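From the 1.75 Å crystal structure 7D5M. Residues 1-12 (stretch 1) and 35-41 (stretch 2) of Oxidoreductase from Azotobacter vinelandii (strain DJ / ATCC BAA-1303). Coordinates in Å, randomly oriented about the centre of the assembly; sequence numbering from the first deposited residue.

Stretch 1 1-12: MINGSKRIAQPI
Stretch 2, residues 35-41: RDQSFAL

Two segments of a chain can meet with very little regular structure, a single parallel bridge being joined by side-chain and water-mediated hydrogen bonds; residues 1-12 and 35-41 of this oxidoreductase are an example. They bury 556 Å² between them, counting both sides, and run in the same direction, with the CA of Gly4 4.8 Å from that of Asp36 and the CA of Pro11 4.4 Å from that of Phe39.

Met1 (m, m, m) stands clear of the second stretch. Ile2, extended at phi/psi -106/135 and with chi angles m and t, points its CB toward that stretch and brings CG2 to 3.9 Å from OD2 of Asp36. The CB of Asn3 (-130/11; chi1 p, chi2 12°) points away from the second stretch, although the end of the side chain comes nearer; its OD1 accepts a 3.2 Å hydrogen bond from N of Ser5, a link that spans Gly4. Gly4 lies between them at 91/1, a positive phi that favours glycine, and its CA packs 3.8 Å from OD1 of Asp36. Its carbonyl oxygen accepts a hydrogen bond from NE2 of Gln37 at 3.2 Å, with an angle of 149° at the hydrogen. The CB of Gln37 points toward the first stretch, and chi1 m, chi2 t and chi3 76° carry NE2 to this oxygen; Asp36 and Gln37 both occupy left-handed backbone conformations, 61/31 and 65/31.

Ser5 and Lys6 are extended, with phi/psi -63/144 and -64/146. The Lys6 side chain (p, t, p, t) passes its CB 3.7 Å from NE2 of Gln37, while NZ donates a 2.9 Å hydrogen bond to O of Ala9 within its own stretch. Arg7 (-106/-19, chi1 m) communicates through solvent: its NE donates to water 1 at 2.8 Å, and that water donates to OD2 of Asp36 at 3.2 Å. N of Arg7 donates to water 2 at 2.8 Å, and that water makes a weak 3.3 Å bond to O of Gln37. Water 3 reaches the same oxygen, donating to it at 3.1 Å and to O of Ile8 at 2.8 Å. Ile8 (-133/158; p, t) also places CD1 3.7 Å from O of Ser38, whereas Ala9 (-60/-45) and Gln10 (-137/149) direct their CB atoms away.

At Pro11 (-59/139, C-gamma exo) the backbones close in. CG lies 3.5 Å from O of Gln37, CA makes a 3.4 Å CA-H...O contact with O of Ser38, and CB packs 4.0 Å from CB of Ala40. Ile12 (-60/129) then forms the parallel bridge with Phe39 (-129/154), their CA atoms 4.5 Å apart. The pattern is characteristic: N of Ile12 donates to O of Ser38, and N of Ala40 donates to O of Ile12, each over 2.9 Å, so the two bonds of one residue straddle Phe39. Ile12 and Phe39 share a face of the sheet, where CB of Ile12 meets CD2 of Phe39 at 3.5 Å and CG1 of Ile12 lies over one face of the ring, with Ile12 at m, m and Phe39 at m, 80°.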

ATOM      1  N   MET A   1     -15.178 -11.554  22.539  1.00 27.74           N
ATOM      2  CA  MET A   1     -16.203 -11.258  21.498  1.00 25.44           C
ATOM      3  C   MET A   1     -17.398 -10.571  22.157  1.00 21.78           C
ATOM      4  O   MET A   1     -17.697 -10.859  23.345  1.00 22.07           O
ATOM      5  CB  MET A   1     -16.716 -12.517  20.792  1.00 29.06           C
ATOM      6  CG  MET A   1     -15.697 -13.223  19.916  1.00 34.30           C
ATOM      7  SD  MET A   1     -15.128 -12.289  18.478  1.00 44.11           S
ATOM      8  CE  MET A   1     -16.614 -12.107  17.495  1.00 37.94           C
ATOM      9  N   ILE A   2     -18.062  -9.699  21.409  1.00 16.25           N
ATOM     10  CA  ILE A   2     -19.337  -9.049  21.809  1.00 15.16           C
ATOM     11  C   ILE A   2     -20.456  -9.710  21.005  1.00 15.10           C
ATOM     12  O   ILE A   2     -20.279  -9.901  19.804  1.00 15.53           O
ATOM     13  CB  ILE A   2     -19.258  -7.532  21.583  1.00 14.23           C
ATOM     14  CG1 ILE A   2     -18.288  -6.902  22.589  1.00 14.21           C
ATOM     15  CG2 ILE A   2     -20.639  -6.901  21.607  1.00 14.43           C
ATOM     16  CD1 ILE A   2     -17.987  -5.440  22.355  1.00 13.97           C
ATOM     17  N   ASN A   3     -21.569 -10.045  21.656  1.00 14.37           N
ATOM     18  CA  ASN A   3     -22.722 -10.670  20.957  1.00 14.30           C
ATOM     19  C   ASN A   3     -24.019  -9.934  21.296  1.00 13.74           C
ATOM     20  O   ASN A   3     -25.084 -10.446  20.926  1.00 13.49           O
ATOM     21  CB  ASN A   3     -22.796 -12.165  21.259  1.00 14.90           C
ATOM     22  CG  ASN A   3     -23.007 -12.466  22.722  1.00 14.96           C
ATOM     23  OD1 ASN A   3     -23.326 -11.576  23.505  1.00 14.45           O
ATOM     24  ND2 ASN A   3     -22.856 -13.728  23.083  1.00 16.44           N
ATOM     25  N   GLY A   4     -23.937  -8.768  21.937  1.00 13.48           N
ATOM     26  CA  GLY A   4     -25.090  -7.882  22.181  1.00 13.53           C
ATOM     27  C   GLY A   4     -25.782  -8.163  23.504  1.00 13.99           C
ATOM     28  O   GLY A   4     -26.787  -7.497  23.806  1.00 12.55           O
ATOM     29  N   SER A   5     -25.276  -9.116  24.280  1.00 14.38           N
ATOM     30  CA  SER A   5     -25.819  -9.452  25.615  1.00 15.73           C
ATOM     31  C   SER A   5     -25.665  -8.219  26.510  1.00 16.10           C
ATOM     32  O   SER A   5     -24.651  -7.477  26.369  1.00 15.30           O
ATOM     33  CB  SER A   5     -25.147 -10.672  26.173  1.00 16.81           C
ATOM     34  OG  SER A   5     -23.786 -10.396  26.423  1.00 20.27           O
ATOM     35  N   LYS A   6     -26.626  -7.976  27.397  1.00 16.48           N
ATOM     36  CA  LYS A   6     -26.573  -6.764  28.250  1.00 17.93           C
ATOM     37  C   LYS A   6     -25.352  -6.843  29.175  1.00 16.97           C
ATOM     38  O   LYS A   6     -24.963  -7.940  29.607  1.00 16.08           O
ATOM     39  CB  LYS A   6     -27.880  -6.559  29.014  1.00 20.75           C
ATOM     40  CG  LYS A   6     -28.212  -7.602  30.061  1.00 23.21           C
ATOM     41  CD  LYS A   6     -29.500  -7.262  30.810  1.00 25.52           C
ATOM     42  CE  LYS A   6     -30.729  -7.290  29.930  1.00 27.30           C
ATOM     43  NZ  LYS A   6     -31.882  -6.633  30.587  1.00 29.81           N
ATOM     44  N   ARG A   7     -24.755  -5.695  29.457  1.00 16.97           N
ATOM     45  CA  ARG A   7     -23.607  -5.572  30.386  1.00 17.91           C
ATOM     46  C   ARG A   7     -24.040  -4.949  31.707  1.00 16.55           C
ATOM     47  O   ARG A   7     -23.276  -5.033  32.655  1.00 17.66           O
ATOM     48  CB  ARG A   7     -22.577  -4.661  29.748  1.00 19.62           C
ATOM     49  CG  ARG A   7     -22.218  -5.104  28.347  1.00 22.07           C
ATOM     50  CD  ARG A   7     -20.775  -4.761  28.222  1.00 25.12           C
ATOM     51  NE  ARG A   7     -20.255  -5.050  26.908  1.00 27.36           N
ATOM     52  CZ  ARG A   7     -19.186  -5.792  26.692  1.00 27.55           C
ATOM     53  NH1 ARG A   7     -18.516  -6.324  27.709  1.00 27.74           N
ATOM     54  NH2 ARG A   7     -18.795  -5.991  25.454  1.00 28.30           N
ATOM     55  N   ILE A   8     -25.185  -4.278  31.702  1.00 15.18           N
ATOM     56  CA  ILE A   8     -25.835  -3.685  32.897  1.00 15.07           C
ATOM     57  C   ILE A   8     -27.304  -4.094  32.817  1.00 15.24           C
ATOM     58  O   ILE A   8     -27.749  -4.434  31.700  1.00 14.36           O
ATOM     59  CB  ILE A   8     -25.609  -2.158  32.935  1.00 14.69           C
ATOM     60  CG1 ILE A   8     -26.263  -1.442  31.751  1.00 14.43           C
ATOM     61  CG2 ILE A   8     -24.117  -1.850  32.997  1.00 14.86           C
ATOM     62  CD1 ILE A   8     -26.212   0.064  31.846  1.00 14.29           C
ATOM     63  N   ALA A   9     -28.008  -4.093  33.953  1.00 15.20           N
ATOM     64  CA  ALA A   9     -29.382  -4.632  34.105  1.00 15.52           C
ATOM     65  C   ALA A   9     -30.354  -3.893  33.183  1.00 15.97           C
ATOM     66  O   ALA A   9     -31.200  -4.560  32.547  1.00 16.16           O
ATOM     67  CB  ALA A   9     -29.833  -4.525  35.538  1.00 15.64           C
ATOM     68  N   GLN A  10     -30.259  -2.561  33.133  1.00 15.59           N
ATOM     69  CA  GLN A  10     -31.139  -1.716  32.289  1.00 16.30           C
ATOM     70  C   GLN A  10     -30.304  -0.643  31.607  1.00 14.19           C
ATOM     71  O   GLN A  10     -29.325  -0.167  32.180  1.00 13.33           O
ATOM     72  CB  GLN A  10     -32.215  -1.011  33.115  1.00 18.49           C
ATOM     73  CG  GLN A  10     -33.146  -1.964  33.848  1.00 21.59           C
ATOM     74  CD  GLN A  10     -34.071  -2.736  32.940  1.00 24.25           C
ATOM     75  OE1 GLN A  10     -34.347  -2.354  31.804  1.00 26.79           O
ATOM     76  NE2 GLN A  10     -34.563  -3.855  33.447  1.00 28.07           N
ATOM     77  N   PRO A  11     -30.700  -0.197  30.399  1.00 14.25           N
ATOM     78  CA  PRO A  11     -30.008   0.905  29.737  1.00 13.62           C
ATOM     79  C   PRO A  11     -30.055   2.168  30.602  1.00 13.47           C
ATOM     80  O   PRO A  11     -31.091   2.442  31.223  1.00 13.81           O
ATOM     81  CB  PRO A  11     -30.785   1.093  28.426  1.00 13.67           C
ATOM     82  CG  PRO A  11     -31.425  -0.256  28.198  1.00 14.31           C
ATOM     83  CD  PRO A  11     -31.815  -0.705  29.587  1.00 13.95           C
ATOM     84  N   ILE A  12     -28.939   2.890  30.644  1.00 12.83           N
ATOM     85  CA  ILE A  12     -28.840   4.206  31.338  1.00 12.57           C
ATOM     86  C   ILE A  12     -29.864   5.146  30.685  1.00 12.14           C
ATOM     87  O   ILE A  12     -29.857   5.289  29.442  1.00 11.86           O
ATOM     88  CB  ILE A  12     -27.413   4.784  31.258  1.00 12.95           C
ATOM     89  CG1 ILE A  12     -26.328   3.852  31.820  1.00 14.11           C
ATOM     90  CG2 ILE A  12     -27.362   6.163  31.906  1.00 13.01           C
ATOM     91  CD1 ILE A  12     -26.433   3.547  33.286  1.00 14.77           C
ATOM     92  N   ARG A  35     -26.416   1.285  21.074  1.00 11.90           N
ATOM     93  CA  ARG A  35     -25.981  -0.074  20.696  1.00 12.28           C
ATOM     94  C   ARG A  35     -25.921  -0.966  21.938  1.00 12.00           C
ATOM     95  O   ARG A  35     -25.487  -0.491  23.016  1.00 12.17           O
ATOM     96  CB  ARG A  35     -24.627  -0.013  20.000  1.00 12.02           C
ATOM     97  CG  ARG A  35     -24.317  -1.261  19.192  1.00 12.16           C
ATOM     98  CD  ARG A  35     -22.987  -1.057  18.508  1.00 11.69           C
ATOM     99  NE  ARG A  35     -22.731  -2.035  17.469  1.00 11.47           N
ATOM    100  CZ  ARG A  35     -21.721  -1.960  16.613  1.00 11.49           C
ATOM    101  NH1 ARG A  35     -20.834  -0.987  16.727  1.00 11.19           N
ATOM    102  NH2 ARG A  35     -21.558  -2.898  15.698  1.00 11.03           N
ATOM    103  N   ASP A  36     -26.369  -2.218  21.800  1.00 12.89           N
ATOM    104  CA  ASP A  36     -26.141  -3.283  22.815  1.00 13.48           C
ATOM    105  C   ASP A  36     -26.771  -2.904  24.160  1.00 14.46           C
ATOM    106  O   ASP A  36     -26.226  -3.304  25.199  1.00 16.11           O
ATOM    107  CB  ASP A  36     -24.651  -3.568  23.015  1.00 14.11           C
ATOM    108  CG  ASP A  36     -23.907  -3.863  21.728  1.00 14.40           C
ATOM    109  OD1 ASP A  36     -24.541  -4.396  20.799  1.00 14.67           O
ATOM    110  OD2 ASP A  36     -22.697  -3.549  21.666  1.00 15.89           O
ATOM    111  N   GLN A  37     -27.871  -2.159  24.140  1.00 15.49           N
ATOM    112  CA  GLN A  37     -28.688  -1.893  25.350  1.00 16.27           C
ATOM    113  C   GLN A  37     -27.876  -1.074  26.369  1.00 15.69           C
ATOM    114  O   GLN A  37     -28.121  -1.254  27.582  1.00 16.39           O
ATOM    115  CB  GLN A  37     -29.140  -3.217  25.986  1.00 17.43           C
ATOM    116  CG  GLN A  37     -29.715  -4.236  25.003  1.00 18.48           C
ATOM    117  CD  GLN A  37     -30.130  -5.517  25.691  1.00 18.79           C
ATOM    118  OE1 GLN A  37     -31.164  -5.575  26.350  1.00 18.80           O
ATOM    119  NE2 GLN A  37     -29.316  -6.555  25.558  1.00 17.50           N
ATOM    120  N   SER A  38     -26.944  -0.208  25.942  1.00 13.91           N
ATOM    121  CA  SER A  38     -26.095   0.581  26.884  1.00 12.48           C
ATOM    122  C   SER A  38     -26.886   1.764  27.456  1.00 11.88           C
ATOM    123  O   SER A  38     -26.952   1.918  28.707  1.00 11.36           O
ATOM    124  CB  SER A  38     -24.820   1.059  26.229  1.00 12.18           C
ATOM    125  OG  SER A  38     -23.935  -0.035  26.008  1.00 11.90           O
ATOM    126  N   PHE A  39     -27.448   2.579  26.570  1.00 10.45           N
ATOM    127  CA  PHE A  39     -28.215   3.804  26.896  1.00 10.34           C
ATOM    128  C   PHE A  39     -29.555   3.767  26.160  1.00 10.85           C
ATOM    129  O   PHE A  39     -29.661   3.129  25.084  1.00 10.35           O
ATOM    130  CB  PHE A  39     -27.441   5.064  26.490  1.00 10.11           C
ATOM    131  CG  PHE A  39     -26.162   5.296  27.240  1.00  9.88           C
ATOM    132  CD1 PHE A  39     -25.004   4.619  26.902  1.00  9.82           C
ATOM    133  CD2 PHE A  39     -26.120   6.178  28.310  1.00  9.97           C
ATOM    134  CE1 PHE A  39     -23.832   4.834  27.605  1.00 10.04           C
ATOM    135  CE2 PHE A  39     -24.938   6.401  29.003  1.00 10.07           C
ATOM    136  CZ  PHE A  39     -23.800   5.716  28.659  1.00 10.01           C
ATOM    137  N   ALA A  40     -30.548   4.460  26.719  1.00 10.86           N
ATOM    138  CA  ALA A  40     -31.853   4.733  26.086  1.00 11.36           C
ATOM    139  C   ALA A  40     -32.033   6.248  25.989  1.00 11.26           C
ATOM    140  O   ALA A  40     -31.986   6.921  27.041  1.00 11.10           O
ATOM    141  CB  ALA A  40     -32.964   4.094  26.882  1.00 11.66           C
ATOM    142  N   LEU A  41     -32.251   6.752  24.777  1.00 11.54           N
ATOM    143  CA  LEU A  41     -32.454   8.195  24.515  1.00 11.74           C
ATOM    144  C   LEU A  41     -33.911   8.549  24.815  1.00 11.88           C
ATOM    145  O   LEU A  41     -34.807   8.224  23.992  1.00 11.43           O
ATOM    146  CB  LEU A  41     -32.098   8.526  23.067  1.00 11.67           C
ATOM    147  CG  LEU A  41     -32.242  10.000  22.692  1.00 12.20           C
ATOM    148  CD1 LEU A  41     -31.272  10.849  23.494  1.00 12.52           C
ATOM    149  CD2 LEU A  41     -32.037  10.197  21.201  1.00 12.81           C
TER
HETATM  150  O   HOH W   1     -21.736  -4.258  24.685  1.00 20.32           O
HETATM  151  O   HOH W   2     -25.531  -3.132  28.525  1.00 21.81           O
HETATM  152  O   HOH W   3     -29.293  -3.084  29.733  1.00 17.51           O